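Local atomic coordinates of rhamnosidase B (Bacillus sp., PDB entry 2OKX), a protein that probably hydrolyses terminal alpha-L-rhamnose residues from rhamnose-containing glycosides, as an inverting alpha-L-rhamnosidase of glycoside hydrolase family 78. Residues 592-597 with 642-647; 393-398 with 487-492. All coordinates share one frame; numbering follows the deposited sequence. Where two conformers were deposited one is given.

Interaction 1: residues 592-597 with 642-647; sequences GETEIV and AHTGNE
T594 meets the 642-647 segment with a single methyl group. Its CG2 lies 4.0 Å from H643 CD2, at the edge of the imidazole and near the ring plane, and also 4.0 Å from T644 CG2, a methyl-to-methyl contact. In both threonines OG1 lies between the backbone N and the carbonyl carbon (chi1 56° in T594, 64° in T644); CG2 is left anti to the carbonyl carbon, which turns the two methyls toward each other and keeps the hydroxyls out of the contact. Beside this small apolar patch a water completes the link: it donates to G592 O at 2.7 Å and is hydrogen-bonded to H643 NE2 at 2.9 Å, again in the plane of the imidazole. One edge of the ring thus carries both the methyl and the water, while Y588 stacks on the ring and W886 meets it nearly perpendicularly, which probably limits how far it can turn. T644 OG1 hydrogen-bonds to Y640 O, one turn back in the helix, and accepts from N646 N (3.1 Å, 140° at the hydrogen) in an ST turn. G645, with positive phi, takes the chain out of helical geometry. A glycine in place of T644 would probably leave the T594 methyl without its partner and N646 N without its side-chain acceptor. The contact joins the start of helix 595-603, with T594 at its N-cap position but making no side-chain cap, to the C-terminal end of helix 627-644 in the alpha-helical catalytic domain, with helix 577-590 packed against both through Y588.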
ATOM      1  N   GLY A 592      11.281  -6.722  16.699  1.00 15.91           N
ATOM      2  CA  GLY A 592      10.787  -6.857  18.064  1.00 17.87           C
ATOM      3  C   GLY A 592       9.751  -5.840  18.521  1.00 20.87           C
ATOM      4  O   GLY A 592       9.484  -5.721  19.718  1.00 19.01           O
ATOM      5  N   GLU A 593       9.153  -5.103  17.591  1.00 20.13           N
ATOM      6  CA  GLU A 593       8.159  -4.111  17.980  1.00 21.62           C
ATOM      7  C   GLU A 593       6.813  -4.759  18.283  1.00 21.01           C
ATOM      8  O   GLU A 593       6.440  -5.765  17.672  1.00 20.59           O
ATOM      9  CB  GLU A 593       8.015  -3.047  16.885  0.58 22.15           C
ATOM     10  CG  GLU A 593       9.294  -2.232  16.647  0.58 22.55           C
ATOM     11  CD  GLU A 593       9.863  -1.629  17.927  0.58 20.34           C
ATOM     12  OE1 GLU A 593       9.144  -0.885  18.622  0.58 20.71           O
ATOM     13  OE2 GLU A 593      11.036  -1.896  18.246  0.58 24.33           O
ATOM     14  N   THR A 594       6.089  -4.188  19.241  1.00 19.96           N
ATOM     15  CA  THR A 594       4.791  -4.732  19.623  1.00 20.04           C
ATOM     16  C   THR A 594       3.636  -3.741  19.530  1.00 20.24           C
ATOM     17  O   THR A 594       2.514  -4.129  19.213  1.00 20.17           O
ATOM     18  CB  THR A 594       4.828  -5.287  21.064  1.00 21.37           C
ATOM     19  OG1 THR A 594       5.266  -4.259  21.955  1.00 18.71           O
ATOM     20  CG2 THR A 594       5.780  -6.473  21.157  1.00 21.62           C
ATOM     21  N   GLU A 595       3.900  -2.466  19.798  1.00 20.44           N
ATOM     22  CA  GLU A 595       2.830  -1.477  19.759  1.00 23.65           C
ATOM     23  C   GLU A 595       2.139  -1.376  18.407  1.00 22.77           C
ATOM     24  O   GLU A 595       0.923  -1.229  18.345  1.00 20.62           O
ATOM     25  CB  GLU A 595       3.344  -0.103  20.202  1.00 27.13           C
ATOM     26  CG  GLU A 595       3.720  -0.048  21.679  1.00 33.36           C
ATOM     27  CD  GLU A 595       3.893   1.370  22.194  1.00 38.88           C
ATOM     28  OE1 GLU A 595       4.314   1.532  23.358  1.00 44.67           O
ATOM     29  OE2 GLU A 595       3.601   2.324  21.442  1.00 42.96           O
ATOM     30  N   ILE A 596       2.905  -1.468  17.323  1.00 20.03           N
ATOM     31  CA  ILE A 596       2.310  -1.392  15.999  1.00 19.53           C
ATOM     32  C   ILE A 596       1.377  -2.585  15.779  1.00 18.60           C
ATOM     33  O   ILE A 596       0.333  -2.461  15.150  1.00 19.51           O
ATOM     34  CB  ILE A 596       3.400  -1.360  14.895  1.00 21.00           C
ATOM     35  CG1 ILE A 596       2.745  -1.295  13.514  1.00 19.75           C
ATOM     36  CG2 ILE A 596       4.305  -2.581  15.015  1.00 21.34           C
ATOM     37  CD1 ILE A 596       3.740  -1.181  12.357  1.00 19.06           C
ATOM     38  N   VAL A 597       1.748  -3.744  16.310  1.00 19.89           N
ATOM     39  CA  VAL A 597       0.918  -4.926  16.146  1.00 19.16           C
ATOM     40  C   VAL A 597      -0.424  -4.746  16.858  1.00 21.02           C
ATOM     41  O   VAL A 597      -1.477  -4.968  16.261  1.00 19.99           O
ATOM     42  CB  VAL A 597       1.617  -6.191  16.693  1.00 19.61           C
ATOM     43  CG1 VAL A 597       0.717  -7.394  16.508  1.00 18.30           C
ATOM     44  CG2 VAL A 597       2.954  -6.404  15.974  1.00 19.21           C
ATOM     45  N   ALA A 642       0.104 -14.330  23.026  1.00 20.16           N
ATOM     46  CA  ALA A 642       1.086 -15.304  23.497  1.00 21.54           C
ATOM     47  C   ALA A 642       2.502 -14.725  23.495  1.00 21.09           C
ATOM     48  O   ALA A 642       3.307 -15.018  24.383  1.00 21.77           O
ATOM     49  CB  ALA A 642       1.034 -16.560  22.632  1.00 20.82           C
ATOM     50  N   HIS A 643       2.795 -13.898  22.496  1.00 21.07           N
ATOM     51  CA  HIS A 643       4.109 -13.279  22.365  1.00 20.17           C
ATOM     52  C   HIS A 643       4.407 -12.357  23.536  1.00 21.05           C
ATOM     53  O   HIS A 643       5.472 -12.437  24.157  1.00 20.05           O
ATOM     54  CB  HIS A 643       4.175 -12.467  21.065  1.00 18.65           C
ATOM     55  CG  HIS A 643       5.476 -11.756  20.862  1.00 19.59           C
ATOM     56  ND1 HIS A 643       6.637 -12.410  20.510  1.00 17.85           N
ATOM     57  CD2 HIS A 643       5.801 -10.445  20.967  1.00 17.62           C
ATOM     58  CE1 HIS A 643       7.620 -11.533  20.406  1.00 17.74           C
ATOM     59  NE2 HIS A 643       7.140 -10.334  20.678  1.00 17.71           N
ATOM     60  N   THR A 644       3.453 -11.481  23.832  1.00 21.01           N
ATOM     61  CA  THR A 644       3.603 -10.508  24.901  1.00 22.48           C
ATOM     62  C   THR A 644       3.165 -11.003  26.270  1.00 23.96           C
ATOM     63  O   THR A 644       3.621 -10.487  27.288  1.00 24.71           O
ATOM     64  CB  THR A 644       2.786  -9.239  24.598  1.00 23.30           C
ATOM     65  OG1 THR A 644       1.393  -9.575  24.562  1.00 23.87           O
ATOM     66  CG2 THR A 644       3.194  -8.645  23.257  1.00 21.80           C
ATOM     67  N   GLY A 645       2.281 -11.991  26.293  1.00 24.81           N
ATOM     68  CA  GLY A 645       1.773 -12.494  27.555  1.00 26.24           C
ATOM     69  C   GLY A 645       0.842 -11.439  28.126  1.00 27.27           C
ATOM     70  O   GLY A 645       0.611 -11.386  29.333  1.00 25.68           O
ATOM     71  N   ASN A 646       0.305 -10.600  27.243  1.00 26.83           N
ATOM     72  CA  ASN A 646      -0.591  -9.516  27.634  1.00 28.26           C
ATOM     73  C   ASN A 646      -2.039  -9.991  27.780  1.00 29.28           C
ATOM     74  O   ASN A 646      -2.836  -9.890  26.849  1.00 27.17           O
ATOM     75  CB  ASN A 646      -0.501  -8.384  26.602  1.00 29.07           C
ATOM     76  CG  ASN A 646      -1.220  -7.118  27.046  1.00 31.35           C
ATOM     77  OD1 ASN A 646      -1.060  -6.059  26.437  1.00 32.92           O
ATOM     78  ND2 ASN A 646      -2.014  -7.223  28.102  1.00 30.46           N
ATOM     79  N   GLU A 647      -2.364 -10.508  28.960  1.00 29.84           N
ATOM     80  CA  GLU A 647      -3.707 -11.001  29.245  1.00 32.46           C
ATOM     81  C   GLU A 647      -4.763  -9.904  29.165  1.00 30.72           C
ATOM     82  O   GLU A 647      -5.902 -10.163  28.781  1.00 32.44           O
ATOM     83  CB  GLU A 647      -3.744 -11.656  30.631  1.00 33.90           C
ATOM     84  CG  GLU A 647      -3.164 -13.065  30.658  1.00 39.18           C
ATOM     85  CD  GLU A 647      -3.118 -13.660  32.055  1.00 42.68           C
ATOM     86  OE1 GLU A 647      -2.951 -14.893  32.173  1.00 44.66           O
ATOM     87  OE2 GLU A 647      -3.238 -12.896  33.036  1.00 45.13           O
TER
HETATM   88  O   HOH W   1       9.028  -8.109  20.810  1.00 21.38           O

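Interaction 2: residues 393-398 with 487-492; sequences TEENVF and RYICRE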
ATOM      1  N   THR A 393      -6.670  16.710 -16.133  1.00 25.11           N
ATOM      2  CA  THR A 393      -5.418  17.460 -16.193  1.00 25.42           C
ATOM      3  C   THR A 393      -4.523  17.020 -17.346  1.00 24.58           C
ATOM      4  O   THR A 393      -4.438  15.835 -17.667  1.00 24.30           O
ATOM      5  CB  THR A 393      -4.598  17.360 -14.879  1.00 25.99           C
ATOM      6  OG1 THR A 393      -3.474  18.251 -14.960  1.00 25.73           O
ATOM      7  CG2 THR A 393      -4.084  15.931 -14.657  1.00 24.31           C
ATOM      8  N   GLU A 394      -3.869  17.992 -17.974  1.00 22.60           N
ATOM      9  CA  GLU A 394      -2.960  17.726 -19.080  1.00 21.92           C
ATOM     10  C   GLU A 394      -1.510  17.740 -18.587  1.00 22.03           C
ATOM     11  O   GLU A 394      -0.571  17.658 -19.371  1.00 22.58           O
ATOM     12  CB  GLU A 394      -3.176  18.756 -20.198  1.00 23.59           C
ATOM     13  CG  GLU A 394      -4.379  18.417 -21.077  1.00 23.79           C
ATOM     14  CD  GLU A 394      -4.830  19.566 -21.967  1.00 28.00           C
ATOM     15  OE1 GLU A 394      -3.972  20.336 -22.441  1.00 26.25           O
ATOM     16  OE2 GLU A 394      -6.052  19.684 -22.201  1.00 29.53           O
ATOM     17  N   GLU A 395      -1.345  17.855 -17.273  1.00 21.55           N
ATOM     18  CA  GLU A 395      -0.020  17.835 -16.657  1.00 21.53           C
ATOM     19  C   GLU A 395       0.063  16.401 -16.141  1.00 19.81           C
ATOM     20  O   GLU A 395      -0.198  16.127 -14.972  1.00 21.42           O
ATOM     21  CB  GLU A 395       0.029  18.857 -15.523  1.00 20.45           C
ATOM     22  CG  GLU A 395      -0.306  20.272 -16.009  1.00 24.86           C
ATOM     23  CD  GLU A 395      -0.286  21.304 -14.908  1.00 26.43           C
ATOM     24  OE1 GLU A 395      -1.224  21.318 -14.077  1.00 29.36           O
ATOM     25  OE2 GLU A 395       0.676  22.102 -14.870  1.00 30.24           O
ATOM     26  N   ASN A 396       0.418  15.497 -17.048  1.00 20.16           N
ATOM     27  CA  ASN A 396       0.458  14.067 -16.776  1.00 21.15           C
ATOM     28  C   ASN A 396       1.846  13.428 -16.833  1.00 19.89           C
ATOM     29  O   ASN A 396       2.301  12.971 -17.886  1.00 20.00           O
ATOM     30  CB  ASN A 396      -0.495  13.386 -17.769  1.00 21.61           C
ATOM     31  CG  ASN A 396      -0.558  11.888 -17.598  1.00 24.18           C
ATOM     32  OD1 ASN A 396      -0.081  11.335 -16.604  1.00 21.31           O
ATOM     33  ND2 ASN A 396      -1.165  11.216 -18.571  1.00 22.85           N
ATOM     34  N   VAL A 397       2.501  13.374 -15.678  1.00 19.69           N
ATOM     35  CA  VAL A 397       3.838  12.806 -15.595  1.00 19.39           C
ATOM     36  C   VAL A 397       3.883  11.325 -15.953  1.00 18.77           C
ATOM     37  O   VAL A 397       4.779  10.891 -16.666  1.00 18.10           O
ATOM     38  CB  VAL A 397       4.436  13.008 -14.189  1.00 18.34           C
ATOM     39  CG1 VAL A 397       5.824  12.361 -14.110  1.00 15.44           C
ATOM     40  CG2 VAL A 397       4.535  14.505 -13.886  1.00 18.00           C
ATOM     41  N   PHE A 398       2.916  10.552 -15.466  1.00 19.69           N
ATOM     42  CA  PHE A 398       2.887   9.119 -15.751  1.00 20.28           C
ATOM     43  C   PHE A 398       2.786   8.837 -17.250  1.00 19.66           C
ATOM     44  O   PHE A 398       3.613   8.121 -17.817  1.00 19.60           O
ATOM     45  CB  PHE A 398       1.717   8.454 -15.014  1.00 19.33           C
ATOM     46  CG  PHE A 398       1.676   6.955 -15.160  1.00 19.82           C
ATOM     47  CD1 PHE A 398       2.555   6.144 -14.442  1.00 20.56           C
ATOM     48  CD2 PHE A 398       0.763   6.353 -16.021  1.00 19.82           C
ATOM     49  CE1 PHE A 398       2.522   4.753 -14.580  1.00 19.70           C
ATOM     50  CE2 PHE A 398       0.721   4.964 -16.169  1.00 21.55           C
ATOM     51  CZ  PHE A 398       1.603   4.161 -15.444  1.00 20.24           C
ATOM     52  N   ARG A 487       4.677  16.821 -10.272  1.00 22.07           N
ATOM     53  CA  ARG A 487       5.280  17.768 -11.191  1.00 21.82           C
ATOM     54  C   ARG A 487       5.494  19.033 -10.388  1.00 22.48           C
ATOM     55  O   ARG A 487       4.605  19.474  -9.658  1.00 22.38           O
ATOM     56  CB  ARG A 487       4.377  18.075 -12.388  1.00 22.37           C
ATOM     57  CG  ARG A 487       4.816  19.338 -13.148  1.00 21.71           C
ATOM     58  CD  ARG A 487       4.187  19.425 -14.521  1.00 22.19           C
ATOM     59  NE  ARG A 487       4.709  18.398 -15.413  1.00 21.70           N
ATOM     60  CZ  ARG A 487       4.304  18.219 -16.664  1.00 25.63           C
ATOM     61  NH1 ARG A 487       3.363  19.003 -17.177  1.00 25.41           N
ATOM     62  NH2 ARG A 487       4.840  17.258 -17.406  1.00 23.71           N
ATOM     63  N   TYR A 488       6.681  19.601 -10.522  1.00 22.67           N
ATOM     64  CA  TYR A 488       7.041  20.820  -9.820  1.00 21.27           C
ATOM     65  C   TYR A 488       7.494  21.811 -10.882  1.00 20.66           C
ATOM     66  O   TYR A 488       8.369  21.504 -11.694  1.00 19.68           O
ATOM     67  CB  TYR A 488       8.191  20.540  -8.850  1.00 21.49           C
ATOM     68  CG  TYR A 488       8.694  21.753  -8.102  1.00 21.22           C
ATOM     69  CD1 TYR A 488       8.161  22.104  -6.861  1.00 20.79           C
ATOM     70  CD2 TYR A 488       9.706  22.550  -8.636  1.00 22.57           C
ATOM     71  CE1 TYR A 488       8.631  23.218  -6.168  1.00 21.07           C
ATOM     72  CE2 TYR A 488      10.182  23.668  -7.955  1.00 20.00           C
ATOM     73  CZ  TYR A 488       9.642  23.994  -6.724  1.00 22.30           C
ATOM     74  OH  TYR A 488      10.117  25.095  -6.050  1.00 22.19           O
ATOM     75  N   ILE A 489       6.875  22.986 -10.891  1.00 21.75           N
ATOM     76  CA  ILE A 489       7.224  24.026 -11.850  1.00 22.48           C
ATOM     77  C   ILE A 489       8.009  25.075 -11.074  1.00 22.86           C
ATOM     78  O   ILE A 489       7.524  25.634 -10.092  1.00 24.17           O
ATOM     79  CB  ILE A 489       5.964  24.649 -12.477  1.00 24.17           C
ATOM     80  CG1 ILE A 489       5.084  23.540 -13.062  1.00 25.44           C
ATOM     81  CG2 ILE A 489       6.361  25.618 -13.583  1.00 23.91           C
ATOM     82  CD1 ILE A 489       3.697  23.990 -13.463  1.00 30.37           C
ATOM     83  N   CYS A 490       9.227  25.328 -11.531  1.00 24.69           N
ATOM     84  CA  CYS A 490      10.147  26.249 -10.874  1.00 26.54           C
ATOM     85  C   CYS A 490       9.878  27.742 -10.878  1.00 28.13           C
ATOM     86  O   CYS A 490       9.366  28.301 -11.845  1.00 29.84           O
ATOM     87  CB  CYS A 490      11.547  26.048 -11.442  1.00 25.54           C
ATOM     88  SG  CYS A 490      12.210  24.401 -11.172  1.00 23.92           S
ATOM     89  N   ARG A 491      10.242  28.374  -9.768  1.00 29.06           N
ATOM     90  CA  ARG A 491      10.148  29.816  -9.648  1.00 29.76           C
ATOM     91  C   ARG A 491      11.575  30.164 -10.061  1.00 30.37           C
ATOM     92  O   ARG A 491      12.380  29.261 -10.297  1.00 28.48           O
ATOM     93  CB  ARG A 491       9.889  30.250  -8.202  1.00 30.04           C
ATOM     94  CG  ARG A 491      11.016  29.942  -7.224  1.00 31.72           C
ATOM     95  CD  ARG A 491      10.849  30.756  -5.948  1.00 35.02           C
ATOM     96  NE  ARG A 491       9.576  30.462  -5.296  1.00 38.38           N
ATOM     97  CZ  ARG A 491       9.382  29.442  -4.466  1.00 38.86           C
ATOM     98  NH1 ARG A 491      10.385  28.621  -4.175  1.00 36.62           N
ATOM     99  NH2 ARG A 491       8.179  29.229  -3.946  1.00 37.12           N
ATOM    100  N   GLU A 492      11.905  31.445 -10.143  1.00 29.43           N
ATOM    101  CA  GLU A 492      13.248  31.830 -10.555  1.00 29.44           C
ATOM    102  C   GLU A 492      14.297  31.627  -9.459  1.00 28.15           C
ATOM    103  O   GLU A 492      14.065  31.964  -8.302  1.00 29.44           O
ATOM    104  CB  GLU A 492      13.248  33.295 -10.996  1.00 29.94           C
ATOM    105  CG  GLU A 492      14.553  33.775 -11.598  1.00 30.94           C
ATOM    106  CD  GLU A 492      14.898  33.063 -12.887  1.00 31.22           C
ATOM    107  OE1 GLU A 492      13.997  32.880 -13.733  1.00 32.93           O
ATOM    108  OE2 GLU A 492      16.076  32.696 -13.064  1.00 34.16           O
TER
HETATM  109  O   HOH W   2       2.641  21.920 -16.671  1.00 32.92           O
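The guanidinium of R487 is approached obliquely by E395 CA and V397 CG2. E395 brings its backbone close, with CA 3.6 Å from R487 NH1, and its carboxylate plane is turned 76° from that of the guanidinium. The arginine lies on strand 485-489 of a mixed beta-sheet, within the concanavalin-like domain of the rhamnosidase, and reaches across to the loop that leads into helix 397-402. Its CG is anti to the backbone N (chi1 164°), and the chain then bends at chi3 (-69°), which carries the guanidinium past V397 and up to E395. Along the way V397 CG2 rests against the aliphatic root of the arginine, 3.9 Å from R487 CB. The principal polar partner of R487 is D464 on strand 462-472, next in the sheet, which forms a salt bridge with NE. E395 makes no direct salt bridge with the arginine, its OE2 staying 4.7 Å from R487 NH1, although the opposite charges probably still attract. Farther along the strand I489 packs its CD1 against E395 OE2, so the carboxylate has an apolar neighbour as well as a polar one. Within the loop, E395 N donates to T393 OG1 in an ST turn, which probably steadies the backbone that carries E395. Between carboxylate and guanidinium lies one bridging water, which donates to E395 OE2 at 2.7 Å and accepts from R487 NH1 at 3.0 Å.

From the N terminus the chain first passes through residues 393-398, which lead from strand 392-393 into helix 397-402, and returns at 487-492 to close interaction 2 over an 88-residue, strand-rich excursion. Interaction 1 opens only later: 592-597 meets 642-647 after 44 residues, of which 21 are helical and none are strand. The two loops follow in series, neither nested nor crossed. Interaction 2 ties the lead-in and start of helix 397-402 to strand 485-489 of the concanavalin-like region, whereas interaction 1 joins the lead-in to helix 595-603 with the end of helix 627-644 in the catalytic domain. Their centres lie 45 Å apart on opposite sides of the chain's centre.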